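Local coordinates for protein Mypaa.01249.c (Mycobacterium paratuberculosis, PDB 3RD5) that is of unknown specific function but belongs to the short-chain dehydrogenase/reductase family and probably acts as an oxidoreductase, at residues Ser110-Asn115 with Tyr165-Leu170; Trp6-Leu11 with Ala33-Arg38; Leu130-Val135 with Pro189-Ala194. All coordinates share one frame; numbering follows the deposited sequence. Where two conformers were deposited one is given.

Interaction 1: residues Ser110-Asn115 with Tyr165-Leu170; sequences SQIGTN and YSQSKL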
ATOM      1  N   SER A 110      12.655   2.246  10.074  1.00 13.60           N
ATOM      2  CA  SER A 110      11.826   1.087   9.705  1.00 13.05           C
ATOM      3  C   SER A 110      10.436   1.411   9.163  1.00 12.99           C
ATOM      4  O   SER A 110       9.941   0.692   8.298  1.00 13.08           O
ATOM      5  CB  SER A 110      11.768   0.039  10.830  1.00 13.39           C
ATOM      6  OG  SER A 110      10.963   0.469  11.922  1.00 15.29           O
ATOM      7  N   GLN A 111       9.814   2.474   9.644  1.00 12.68           N
ATOM      8  CA  GLN A 111       8.464   2.797   9.172  1.00 12.39           C
ATOM      9  C   GLN A 111       8.527   3.347   7.751  1.00 12.52           C
ATOM     10  O   GLN A 111       7.787   2.890   6.878  1.00 12.60           O
ATOM     11  CB  GLN A 111       7.716   3.706  10.144  1.00 11.99           C
ATOM     12  CG  GLN A 111       7.577   3.082  11.519  1.00 12.81           C
ATOM     13  CD  GLN A 111       6.648   3.842  12.421  1.00 12.62           C
ATOM     14  OE1 GLN A 111       5.421   3.878  12.194  1.00 12.35           O
ATOM     15  NE2 GLN A 111       7.203   4.452  13.472  1.00 13.80           N
ATOM     16  N   ILE A 112       9.337   4.365   7.497  1.00 12.61           N
ATOM     17  CA  ILE A 112       9.454   4.857   6.110  1.00 12.11           C
ATOM     18  C   ILE A 112       9.990   3.745   5.213  1.00 12.15           C
ATOM     19  O   ILE A 112       9.569   3.621   4.045  1.00 13.22           O
ATOM     20  CB  ILE A 112      10.270   6.162   6.025  1.00 12.01           C
ATOM     21  CG1 ILE A 112      10.115   6.851   4.684  1.00 12.63           C
ATOM     22  CG2 ILE A 112      11.766   5.932   6.291  1.00 13.56           C
ATOM     23  CD1 ILE A 112       8.740   7.502   4.454  1.00 13.63           C
ATOM     24  N   GLY A 113      10.899   2.931   5.733  1.00 13.10           N
ATOM     25  CA  GLY A 113      11.517   1.870   4.935  1.00 13.70           C
ATOM     26  C   GLY A 113      10.534   0.784   4.531  1.00 13.72           C
ATOM     27  O   GLY A 113      10.565   0.300   3.384  1.00 14.34           O
ATOM     28  N   THR A 114       9.711   0.354   5.450  1.00 13.15           N
ATOM     29  CA  THR A 114       8.733  -0.711   5.209  1.00 13.27           C
ATOM     30  C   THR A 114       7.541  -0.174   4.423  1.00 13.08           C
ATOM     31  O   THR A 114       7.142  -0.709   3.387  1.00 14.75           O
ATOM     32  CB  THR A 114       8.198  -1.294   6.533  1.00 14.01           C
ATOM     33  OG1 THR A 114       9.293  -1.799   7.318  1.00 15.29           O
ATOM     34  CG2 THR A 114       7.170  -2.424   6.283  1.00 16.32           C
ATOM     35  N   ASN A 115       6.934   0.905   4.922  1.00 11.71           N
ATOM     36  CA  ASN A 115       5.617   1.326   4.473  1.00 11.04           C
ATOM     37  C   ASN A 115       5.692   2.049   3.144  1.00 11.54           C
ATOM     38  O   ASN A 115       4.787   1.933   2.324  1.00 12.19           O
ATOM     39  CB  ASN A 115       5.015   2.260   5.512  1.00 11.43           C
ATOM     40  CG  ASN A 115       4.759   1.608   6.866  1.00 11.59           C
ATOM     41  OD1 ASN A 115       4.870   0.381   7.018  1.00 12.55           O
ATOM     42  ND2 ASN A 115       4.412   2.428   7.872  1.00 11.86           N
ATOM     43  N   TYR A 165       5.456   7.240  11.792  1.00 12.09           N
ATOM     44  CA  TYR A 165       4.287   6.657  11.109  1.00 11.49           C
ATOM     45  C   TYR A 165       3.676   7.674  10.137  1.00 11.60           C
ATOM     46  O   TYR A 165       3.459   7.388   8.956  1.00 12.09           O
ATOM     47  CB  TYR A 165       3.244   6.154  12.100  1.00 11.60           C
ATOM     48  CG  TYR A 165       2.146   5.325  11.444  1.00 11.81           C
ATOM     49  CD1 TYR A 165       2.447   4.182  10.692  1.00 12.09           C
ATOM     50  CD2 TYR A 165       0.828   5.712  11.521  1.00 12.91           C
ATOM     51  CE1 TYR A 165       1.454   3.442  10.083  1.00 12.30           C
ATOM     52  CE2 TYR A 165      -0.159   4.987  10.923  1.00 13.07           C
ATOM     53  CZ  TYR A 165       0.153   3.846  10.216  1.00 13.22           C
ATOM     54  OH  TYR A 165      -0.880   3.143   9.578  1.00 14.38           O
ATOM     55  N   SER A 166       3.389   8.854  10.638  1.00 11.89           N
ATOM     56  CA  SER A 166       2.741   9.887   9.846  1.00 11.98           C
ATOM     57  C   SER A 166       3.548  10.274   8.625  1.00 11.89           C
ATOM     58  O   SER A 166       2.992  10.479   7.521  1.00 12.00           O
ATOM     59  CB  SER A 166       2.469  11.124  10.696  1.00 12.70           C
ATOM     60  OG  SER A 166       1.541  10.863  11.750  1.00 13.96           O
ATOM     61  N   GLN A 167       4.889  10.364   8.748  1.00 11.72           N
ATOM     62  CA  GLN A 167       5.702  10.674   7.583  1.00 12.26           C
ATOM     63  C   GLN A 167       5.494   9.607   6.511  1.00 10.74           C
ATOM     64  O   GLN A 167       5.377   9.916   5.320  1.00 12.14           O
ATOM     65  CB  GLN A 167       7.215  10.803   7.924  1.00 12.92           C
ATOM     66  CG  GLN A 167       8.038  11.259   6.729  1.00 13.05           C
ATOM     67  CD  GLN A 167       9.554  11.292   6.950  1.00 13.52           C
ATOM     68  OE1 GLN A 167      10.190  12.323   6.659  1.00 14.52           O
ATOM     69  NE2 GLN A 167      10.148  10.151   7.295  1.00 12.80           N
ATOM     70  N   SER A 168       5.489   8.344   6.936  1.00 10.76           N
ATOM     71  CA  SER A 168       5.340   7.237   5.992  1.00 10.90           C
ATOM     72  C   SER A 168       3.976   7.204   5.305  1.00 10.58           C
ATOM     73  O   SER A 168       3.874   6.868   4.129  1.00 11.46           O
ATOM     74  CB  SER A 168       5.672   5.885   6.661  1.00 12.33           C
ATOM     75  OG  SER A 168       4.627   5.374   7.460  1.00 12.78           O
ATOM     76  N   LYS A 169       2.952   7.558   6.065  1.00 11.19           N
ATOM     77  CA  LYS A 169       1.554   7.568   5.555  1.00 11.62           C
ATOM     78  C   LYS A 169       1.288   8.729   4.611  1.00 11.29           C
ATOM     79  O   LYS A 169       0.561   8.622   3.619  1.00 11.70           O
ATOM     80  CB  LYS A 169       0.563   7.439   6.694  1.00 11.96           C
ATOM     81  CG  LYS A 169       0.681   6.129   7.463  1.00 11.67           C
ATOM     82  CD  LYS A 169       0.197   4.945   6.646  1.00 12.50           C
ATOM     83  CE  LYS A 169       1.224   3.867   6.428  1.00 13.11           C
ATOM     84  NZ  LYS A 169       0.661   2.817   5.513  1.00 13.60           N
ATOM     85  N   LEU A 170       1.912   9.872   4.881  1.00 11.47           N
ATOM     86  CA  LEU A 170       1.941  10.983   3.953  1.00 12.28           C
ATOM     87  C   LEU A 170       2.705  10.598   2.678  1.00 11.48           C
ATOM     88  O   LEU A 170       2.238  10.858   1.564  1.00 11.66           O
ATOM     89  CB  LEU A 170       2.554  12.209   4.647  1.00 12.42           C
ATOM     90  CG  LEU A 170       2.765  13.412   3.725  1.00 12.05           C
ATOM     91  CD1 LEU A 170       1.470  13.943   3.049  1.00 14.44           C
ATOM     92  CD2 LEU A 170       3.461  14.543   4.463  1.00 14.44           C
TER
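Asn115 and Ser168 make the hydrogen bond that ties these two helical turns together. The N-H of Asn115 ND2 runs to Ser168 OG over 3.0 Å at 167°, with the oxygen close to the amide plane. Ser168 OG passes the chain on, donating to Tyr165 O at 2.8 Å, and that carbonyl also accepts from Lys169 N. With chi1 at 79°, OG stands between its own backbone N and carbonyl carbon, from where it can both reach back along its helix and receive the amide. Asn115 ND2 also bonds Ile96 O, so two acceptors fix the rotation of this amide.

A second polar group meets Tyr165 without bonding it. Gln111 OE1 comes to the ring edge, 3.3 Å from Tyr165 CD1, and lies 3.2 Å from Tyr165 CB; the amide and ring planes are only 22° apart. OE1 instead accepts from Ala98 N, while NE2 bonds Tyr159 OH and Pro161 O, which holds the amide in that attitude.

The remaining contacts are van der Waals. Ile112 CD1 presses on the backbone of the facing helix, 3.7 Å from Ser168 CA. Lys169 CE passes 3.8 Å from Asn115 ND2, while NZ bonds Asn172 OD1; within its own helix, Lys169 CG lies over one face of the Tyr165 ring, toward its rim.

The local axes approach to 8.3 Å, every touching residue is buried, and a wider pi-type turn at 112-115 carries Asn115. Tyr165 and Lys169 have the spacing of the YxxxK signature of short-chain dehydrogenases/reductases. With Asn115 they are placed consistently with the Asn, Tyr and Lys of that family's Asn-Ser-Tyr-Lys active site, whose serine, by family, follows strand 133-137 and is not Ser168.

Interaction 2: residues Trp6-Leu11 with Ala33-Arg38; sequences WTAADL and ARELAR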
ATOM      1  N   TRP A   6     -21.665   1.017   0.340  1.00 21.20           N
ATOM      2  CA  TRP A   6     -21.026  -0.117  -0.338  1.00 19.02           C
ATOM      3  C   TRP A   6     -20.333  -0.987   0.699  1.00 18.42           C
ATOM      4  O   TRP A   6     -19.703  -0.470   1.616  1.00 18.89           O
ATOM      5  CB  TRP A   6     -19.976   0.434  -1.280  1.00 18.67           C
ATOM      6  CG  TRP A   6     -19.378  -0.562  -2.234  1.00 17.57           C
ATOM      7  CD1 TRP A   6     -19.746  -0.775  -3.519  1.00 18.12           C
ATOM      8  CD2 TRP A   6     -18.233  -1.412  -2.003  1.00 16.27           C
ATOM      9  NE1 TRP A   6     -18.957  -1.733  -4.106  1.00 18.69           N
ATOM     10  CE2 TRP A   6     -18.001  -2.120  -3.194  1.00 16.20           C
ATOM     11  CE3 TRP A   6     -17.360  -1.616  -0.908  1.00 15.82           C
ATOM     12  CZ2 TRP A   6     -16.980  -3.042  -3.312  1.00 16.45           C
ATOM     13  CZ3 TRP A   6     -16.353  -2.528  -1.036  1.00 16.08           C
ATOM     14  CH2 TRP A   6     -16.157  -3.222  -2.222  1.00 15.84           C
ATOM     15  N   THR A   7     -20.408  -2.296   0.518  1.00 17.74           N
ATOM     16  CA  THR A   7     -19.675  -3.236   1.371  1.00 18.94           C
ATOM     17  C   THR A   7     -19.067  -4.318   0.497  1.00 17.93           C
ATOM     18  O   THR A   7     -19.330  -4.422  -0.697  1.00 17.63           O
ATOM     19  CB  THR A   7     -20.543  -3.940   2.448  1.00 19.83           C
ATOM     20  OG1 THR A   7     -21.414  -4.894   1.839  1.00 22.10           O
ATOM     21  CG2 THR A   7     -21.331  -2.921   3.283  1.00 21.63           C
ATOM     22  N   ALA A   8     -18.246  -5.171   1.096  1.00 18.34           N
ATOM     23  CA  ALA A   8     -17.639  -6.261   0.323  1.00 18.42           C
ATOM     24  C   ALA A   8     -18.653  -7.205  -0.334  1.00 19.74           C
ATOM     25  O   ALA A   8     -18.325  -7.847  -1.328  1.00 20.23           O
ATOM     26  CB  ALA A   8     -16.643  -7.059   1.241  1.00 19.34           C
ATOM     27  N   ALA A   9     -19.896  -7.217   0.159  1.00 20.76           N
ATOM     28  CA  ALA A   9     -20.956  -7.979  -0.482  1.00 21.58           C
ATOM     29  C   ALA A   9     -21.213  -7.531  -1.925  1.00 20.94           C
ATOM     30  O   ALA A   9     -21.743  -8.291  -2.743  1.00 23.64           O
ATOM     31  CB  ALA A   9     -22.256  -7.925   0.350  1.00 23.17           C
ATOM     32  N   ASP A  10     -20.799  -6.302  -2.226  1.00 19.76           N
ATOM     33  CA  ASP A  10     -21.033  -5.684  -3.526  1.00 20.07           C
ATOM     34  C   ASP A  10     -19.842  -5.882  -4.468  1.00 20.54           C
ATOM     35  O   ASP A  10     -19.842  -5.373  -5.580  1.00 21.91           O
ATOM     36  CB  ASP A  10     -21.312  -4.183  -3.349  1.00 20.84           C
ATOM     37  CG  ASP A  10     -22.523  -3.921  -2.472  1.00 22.07           C
ATOM     38  OD1 ASP A  10     -23.617  -4.492  -2.786  1.00 25.20           O
ATOM     39  OD2 ASP A  10     -22.423  -3.156  -1.500  1.00 21.90           O
ATOM     40  N   LEU A  11     -18.827  -6.629  -4.042  1.00 19.50           N
ATOM     41  CA  LEU A  11     -17.674  -6.820  -4.928  1.00 19.57           C
ATOM     42  C   LEU A  11     -18.051  -7.490  -6.239  1.00 21.18           C
ATOM     43  O   LEU A  11     -18.802  -8.471  -6.237  1.00 22.38           O
ATOM     44  CB  LEU A  11     -16.604  -7.691  -4.284  1.00 19.44           C
ATOM     45  CG  LEU A  11     -15.557  -7.090  -3.445  1.00 20.07           C
ATOM     46  CD1 LEU A  11     -14.784  -8.210  -2.725  1.00 22.62           C
ATOM     47  CD2 LEU A  11     -14.590  -6.102  -4.238  1.00 16.20           C
ATOM     48  N   ALA A  33      -7.489 -10.274   1.130  1.00 13.36           N
ATOM     49  CA  ALA A  33      -7.217 -11.485   0.350  1.00 13.51           C
ATOM     50  C   ALA A  33      -8.410 -12.408   0.303  1.00 15.01           C
ATOM     51  O   ALA A  33      -8.776 -12.907  -0.779  1.00 15.36           O
ATOM     52  CB  ALA A  33      -6.003 -12.216   0.928  1.00 14.56           C
ATOM     53  N   ARG A  34      -9.011 -12.644   1.467  1.00 15.11           N
ATOM     54  CA  ARG A  34     -10.152 -13.570   1.600  1.00 16.16           C
ATOM     55  C   ARG A  34     -11.287 -13.146   0.666  1.00 15.67           C
ATOM     56  O   ARG A  34     -11.886 -13.987  -0.038  1.00 15.75           O
ATOM     57  CB  ARG A  34     -10.621 -13.638   3.068  1.00 17.36           C
ATOM     58  CG  ARG A  34     -11.743 -14.601   3.338  1.00 21.41           C
ATOM     59  CD  ARG A  34     -12.315 -14.376   4.742  1.00 23.89           C
ATOM     60  NE  ARG A  34     -13.180 -13.175   4.781  1.00 23.59           N
ATOM     61  CZ  ARG A  34     -13.491 -12.479   5.878  1.00 26.43           C
ATOM     62  NH1 ARG A  34     -12.994 -12.794   7.081  1.00 28.36           N
ATOM     63  NH2 ARG A  34     -14.327 -11.469   5.766  1.00 27.29           N
ATOM     64  N   GLU A  35     -11.653 -11.857   0.678  1.00 14.53           N
ATOM     65  CA  GLU A  35     -12.803 -11.403  -0.094  1.00 14.75           C
ATOM     66  C   GLU A  35     -12.513 -11.431  -1.591  1.00 14.53           C
ATOM     67  O   GLU A  35     -13.380 -11.799  -2.389  1.00 16.01           O
ATOM     68  CB  GLU A  35     -13.236 -10.005   0.339  1.00 15.18           C
ATOM     69  CG  GLU A  35     -13.739  -9.916   1.774  1.00 16.47           C
ATOM     70  CD  GLU A  35     -15.099 -10.565   2.012  1.00 22.26           C
ATOM     71  OE1 GLU A  35     -15.838 -10.839   1.071  1.00 22.27           O
ATOM     72  OE2 GLU A  35     -15.472 -10.722   3.205  1.00 28.00           O
ATOM     73  N   LEU A  36     -11.306 -11.056  -2.000  1.00 13.70           N
ATOM     74  CA  LEU A  36     -10.993 -11.150  -3.422  1.00 13.83           C
ATOM     75  C   LEU A  36     -10.942 -12.606  -3.923  1.00 14.04           C
ATOM     76  O   LEU A  36     -11.435 -12.937  -5.025  1.00 15.71           O
ATOM     77  CB  LEU A  36      -9.664 -10.439  -3.725  1.00 13.56           C
ATOM     78  CG  LEU A  36      -9.737  -8.945  -3.508  1.00 13.66           C
ATOM     79  CD1 LEU A  36      -8.328  -8.334  -3.511  1.00 17.08           C
ATOM     80  CD2 LEU A  36     -10.634  -8.294  -4.599  1.00 18.06           C
ATOM     81  N   ALA A  37     -10.376 -13.510  -3.123  1.00 14.36           N
ATOM     82  CA  ALA A  37     -10.347 -14.913  -3.494  1.00 14.65           C
ATOM     83  C   ALA A  37     -11.776 -15.498  -3.592  1.00 15.09           C
ATOM     84  O   ALA A  37     -12.045 -16.334  -4.452  1.00 15.26           O
ATOM     85  CB  ALA A  37      -9.481 -15.733  -2.480  1.00 15.56           C
ATOM     86  N   ARG A  38     -12.665 -15.089  -2.692  1.00 16.02           N
ATOM     87  CA  ARG A  38     -14.075 -15.553  -2.729  0.50 16.19           C
ATOM     88  C   ARG A  38     -14.758 -15.152  -4.050  1.00 15.80           C
ATOM     89  O   ARG A  38     -15.705 -15.822  -4.480  1.00 16.61           O
ATOM     90  CB  ARG A  38     -14.853 -14.983  -1.517  0.50 17.65           C
ATOM     91  CG  ARG A  38     -16.343 -15.275  -1.446  0.50 21.15           C
ATOM     92  CD  ARG A  38     -17.128 -14.479  -0.347  0.50 22.21           C
ATOM     93  NE  ARG A  38     -16.970 -12.992  -0.388  0.50 23.14           N
ATOM     94  CZ  ARG A  38     -17.732 -12.160  -1.118  0.50 25.72           C
ATOM     95  NH1 ARG A  38     -18.706 -12.644  -1.895  0.50 27.15           N
ATOM     96  NH2 ARG A  38     -17.485 -10.838  -1.104  0.50 26.55           N
TER
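Ala8 faces Glu35 at a CA-CA distance of 7.1 Å, where the 3-10 turn 8-10 of the N-terminal segment meets the side of helix 27-38. That helix follows strand 18-22 and is the first helix of the Rossmann fold, so the contact lays the N-terminal segment against one side of this helix. An ST turn shapes the incoming segment, Thr7 OG1 accepting from Ala9 N.

On the helix, Glu35 and Arg38 carry the contact. The Glu35 chain bends at chi2 (-71°), which brings CD back beside Ala8, whose CB lies 3.9 Å from both CD and OE1 of Glu35. The carboxylate is held by two arginines of its own helix. Arg34 NH2 meets Glu35 OE2 at 2.9 Å in an almost straight bond (178°), and Arg34 has a second salt bridge to Asp229. Arg38 approaches side-on, NE and NH2 both directed at one oxygen, with Arg38 NH2 2.7 Å from Glu35 OE1. The same NH2 makes a weak bond to Ala8 O, 3.1 Å long and bent to 127°, with the oxygen at the guanidinium edge. Arg38 was deposited in two conformers, so its bonds are less certain than those of Arg34.

Helix 226-240 also packs here, with Leu236 against Glu35 and Tyr237 edge-to-face with Trp6. Leu11 crosses Glu35 at about a right angle, its CD1 3.9 Å from Glu35 CB.

Interaction 3: residues Leu130-Val135 with Pro189-Ala194; sequences LTDRVV and PLRALA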
ATOM      1  N   LEU A 130       2.118  -5.094 -14.926  1.00 16.94           N
ATOM      2  CA  LEU A 130       0.802  -4.834 -14.331  0.70 16.40           C
ATOM      3  C   LEU A 130      -0.177  -4.359 -15.400  1.00 17.01           C
ATOM      4  O   LEU A 130       0.187  -3.589 -16.317  1.00 18.31           O
ATOM      5  CB  LEU A 130       0.881  -3.753 -13.251  0.70 16.86           C
ATOM      6  CG  LEU A 130       1.584  -4.102 -11.939  0.70 17.66           C
ATOM      7  CD1 LEU A 130       1.505  -2.912 -10.938  0.70 17.82           C
ATOM      8  CD2 LEU A 130       1.057  -5.414 -11.312  0.70 20.78           C
ATOM      9  N   THR A 131      -1.446  -4.776 -15.274  1.00 17.47           N
ATOM     10  CA  THR A 131      -2.464  -4.434 -16.280  1.00 17.67           C
ATOM     11  C   THR A 131      -3.563  -3.428 -15.896  1.00 17.93           C
ATOM     12  O   THR A 131      -4.176  -2.820 -16.805  1.00 19.39           O
ATOM     13  CB  THR A 131      -3.194  -5.674 -16.804  1.00 18.70           C
ATOM     14  OG1 THR A 131      -4.053  -6.193 -15.782  1.00 20.23           O
ATOM     15  CG2 THR A 131      -2.205  -6.739 -17.274  1.00 19.96           C
ATOM     16  N   ASP A 132      -3.838  -3.251 -14.603  1.00 15.81           N
ATOM     17  CA  ASP A 132      -4.944  -2.380 -14.182  1.00 15.83           C
ATOM     18  C   ASP A 132      -4.524  -1.286 -13.230  1.00 14.18           C
ATOM     19  O   ASP A 132      -4.556  -0.107 -13.595  1.00 15.40           O
ATOM     20  CB  ASP A 132      -6.074  -3.253 -13.599  1.00 16.03           C
ATOM     21  CG  ASP A 132      -7.241  -2.468 -13.038  1.00 17.82           C
ATOM     22  OD1 ASP A 132      -7.274  -1.217 -13.034  1.00 18.56           O
ATOM     23  OD2 ASP A 132      -8.207  -3.147 -12.589  1.00 21.19           O
ATOM     24  N   ARG A 133      -4.136  -1.620 -11.985  1.00 13.99           N
ATOM     25  CA  ARG A 133      -3.968  -0.581 -10.992  1.00 13.39           C
ATOM     26  C   ARG A 133      -3.084  -0.961  -9.826  1.00 13.68           C
ATOM     27  O   ARG A 133      -2.894  -2.171  -9.521  1.00 13.51           O
ATOM     28  CB  ARG A 133      -5.332  -0.103 -10.453  1.00 14.61           C
ATOM     29  CG  ARG A 133      -6.081  -1.159  -9.667  1.00 14.74           C
ATOM     30  CD  ARG A 133      -7.493  -0.769  -9.267  1.00 14.97           C
ATOM     31  NE  ARG A 133      -8.356  -0.527 -10.437  1.00 14.83           N
ATOM     32  CZ  ARG A 133      -9.635  -0.165 -10.365  1.00 15.13           C
ATOM     33  NH1 ARG A 133     -10.194   0.119  -9.211  1.00 15.23           N
ATOM     34  NH2 ARG A 133     -10.319   0.000 -11.501  1.00 16.70           N
ATOM     35  N   VAL A 134      -2.566   0.083  -9.166  1.00 13.01           N
ATOM     36  CA  VAL A 134      -1.864   0.014  -7.881  1.00 12.22           C
ATOM     37  C   VAL A 134      -2.749   0.690  -6.849  1.00 13.11           C
ATOM     38  O   VAL A 134      -3.184   1.816  -7.056  1.00 13.78           O
ATOM     39  CB  VAL A 134      -0.517   0.740  -7.957  1.00 13.19           C
ATOM     40  CG1 VAL A 134       0.202   0.675  -6.604  1.00 14.27           C
ATOM     41  CG2 VAL A 134       0.382   0.169  -9.107  1.00 14.34           C
ATOM     42  N   VAL A 135      -2.999   0.023  -5.731  1.00 11.89           N
ATOM     43  CA  VAL A 135      -3.728   0.590  -4.580  1.00 11.93           C
ATOM     44  C   VAL A 135      -2.757   0.624  -3.422  1.00 12.05           C
ATOM     45  O   VAL A 135      -2.272  -0.446  -3.001  1.00 12.62           O
ATOM     46  CB  VAL A 135      -4.950  -0.257  -4.188  1.00 11.74           C
ATOM     47  CG1 VAL A 135      -5.664   0.347  -2.978  1.00 13.61           C
ATOM     48  CG2 VAL A 135      -5.930  -0.367  -5.374  1.00 14.49           C
ATOM     49  N   PRO A 189      -2.534   3.057 -19.422  1.00 20.75           N
ATOM     50  CA  PRO A 189      -3.911   2.921 -18.925  1.00 20.67           C
ATOM     51  C   PRO A 189      -3.983   2.582 -17.427  1.00 19.53           C
ATOM     52  O   PRO A 189      -5.078   2.522 -16.867  1.00 20.41           O
ATOM     53  CB  PRO A 189      -4.467   1.789 -19.766  1.00 22.73           C
ATOM     54  CG  PRO A 189      -3.306   0.909 -19.992  1.00 22.35           C
ATOM     55  CD  PRO A 189      -2.101   1.838 -20.135  1.00 21.14           C
ATOM     56  N   LEU A 190      -2.840   2.384 -16.803  1.00 17.75           N
ATOM     57  CA  LEU A 190      -2.821   2.048 -15.373  1.00 16.48           C
ATOM     58  C   LEU A 190      -3.245   3.224 -14.536  1.00 16.01           C
ATOM     59  O   LEU A 190      -2.983   4.387 -14.883  1.00 16.89           O
ATOM     60  CB  LEU A 190      -1.437   1.582 -14.916  1.00 16.85           C
ATOM     61  CG  LEU A 190      -0.854   0.340 -15.586  1.00 18.88           C
ATOM     62  CD1 LEU A 190       0.601   0.112 -15.100  1.00 21.56           C
ATOM     63  CD2 LEU A 190      -1.717  -0.888 -15.330  1.00 21.36           C
ATOM     64  N   ARG A 191      -3.864   2.918 -13.404  1.00 14.65           N
ATOM     65  CA  ARG A 191      -4.239   3.936 -12.391  1.00 14.71           C
ATOM     66  C   ARG A 191      -3.526   3.642 -11.083  1.00 14.53           C
ATOM     67  O   ARG A 191      -3.309   2.482 -10.710  1.00 15.11           O
ATOM     68  CB  ARG A 191      -5.744   3.976 -12.137  1.00 16.33           C
ATOM     69  CG  ARG A 191      -6.475   4.647 -13.213  1.00 19.25           C
ATOM     70  CD  ARG A 191      -7.978   4.437 -13.064  1.00 21.00           C
ATOM     71  NE  ARG A 191      -8.364   3.131 -13.601  1.00 19.07           N
ATOM     72  CZ  ARG A 191      -9.616   2.745 -13.778  1.00 21.29           C
ATOM     73  NH1 ARG A 191     -10.613   3.479 -13.304  1.00 21.51           N
ATOM     74  NH2 ARG A 191      -9.855   1.603 -14.414  1.00 24.12           N
ATOM     75  N   ALA A 192      -3.203   4.708 -10.365  1.00 12.87           N
ATOM     76  CA  ALA A 192      -2.720   4.660  -8.983  1.00 12.48           C
ATOM     77  C   ALA A 192      -3.764   5.254  -8.071  1.00 12.68           C
ATOM     78  O   ALA A 192      -4.185   6.391  -8.255  1.00 13.50           O
ATOM     79  CB  ALA A 192      -1.375   5.449  -8.862  1.00 14.00           C
ATOM     80  N   LEU A 193      -4.182   4.477  -7.072  1.00 12.58           N
ATOM     81  CA  LEU A 193      -5.248   4.849  -6.134  1.00 12.47           C
ATOM     82  C   LEU A 193      -4.765   4.617  -4.737  1.00 12.24           C
ATOM     83  O   LEU A 193      -3.791   3.902  -4.494  1.00 12.40           O
ATOM     84  CB  LEU A 193      -6.506   3.976  -6.385  1.00 13.10           C
ATOM     85  CG  LEU A 193      -7.000   3.903  -7.827  1.00 14.77           C
ATOM     86  CD1 LEU A 193      -8.146   2.872  -7.991  1.00 18.08           C
ATOM     87  CD2 LEU A 193      -7.475   5.265  -8.285  1.00 16.53           C
ATOM     88  N   ALA A 194      -5.447   5.209  -3.768  1.00 12.04           N
ATOM     89  CA  ALA A 194      -5.141   4.981  -2.363  1.00 12.44           C
ATOM     90  C   ALA A 194      -6.415   4.726  -1.579  1.00 11.45           C
ATOM     91  O   ALA A 194      -7.512   5.062  -2.016  1.00 12.41           O
ATOM     92  CB  ALA A 194      -4.350   6.201  -1.767  1.00 13.00           C
TER
HETATM   93  O   HOH W   1      -6.692   1.212 -14.935  1.00 18.78           O
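Arg133 and Arg191 lie side by side and point the same way, their guanidinium planes 59° apart. Arg133 NH2 stands over one face of the Arg191 guanidinium, toward the rim, with the two NH2 atoms 3.4 Å apart. Nearby acceptors probably offset the repulsion: Arg133 NE makes a salt bridge with Asp132 OD1 (2.9 Å, 169°), reaching it from above the carboxylate plane, and NH1 bonds Ala238 O and Gln241 O. Arg191 NH1 has Asp242 and Leu243 O, while Asp132 OD2 pairs with Arg17.

Under these side chains run adjacent parallel strands of the Rossmann sheet, 133-137 and 191-195, joined by a beta-alpha-beta crossover through helix 161-185. Their register rests on Arg191 N to Asp132 O (3.1 Å), Val134 N to Arg191 O (2.9 Å) and Leu193 N to Val134 O (2.8 Å). Leu193 shares the arginines' face, its CD1 3.6 Å from Arg133 NH1; Val134 and Ala192 point to the other face, where Ala192 meets Leu179 of the crossover helix. Where the chain turns at Asp132, a water accepts from Arg191 NE at 2.9 Å and lies within hydrogen-bonding distance of Asp132 O and Pro189 O.

Overall arrangement
Interaction 2 comes first along the chain and closes before the others open. Interactions 1 and 3 have alternating segments: helix 110-126 precedes strands 130-131 and 133-137, and helix 161-185 leads from there to strand 191-195. They therefore share one run of the Rossmann fold, interaction 1 pairing its helices and interaction 3 its strands. Their centres are about 21 Å apart, on opposite sides of the chain's centre, and their nearest atoms about 8 Å apart. Interaction 2 lies about 27 Å from interaction 1 and about 18 Å from interaction 3, centre to centre. The probable active-site region at interaction 1 is thus well separated from the N-terminal packing.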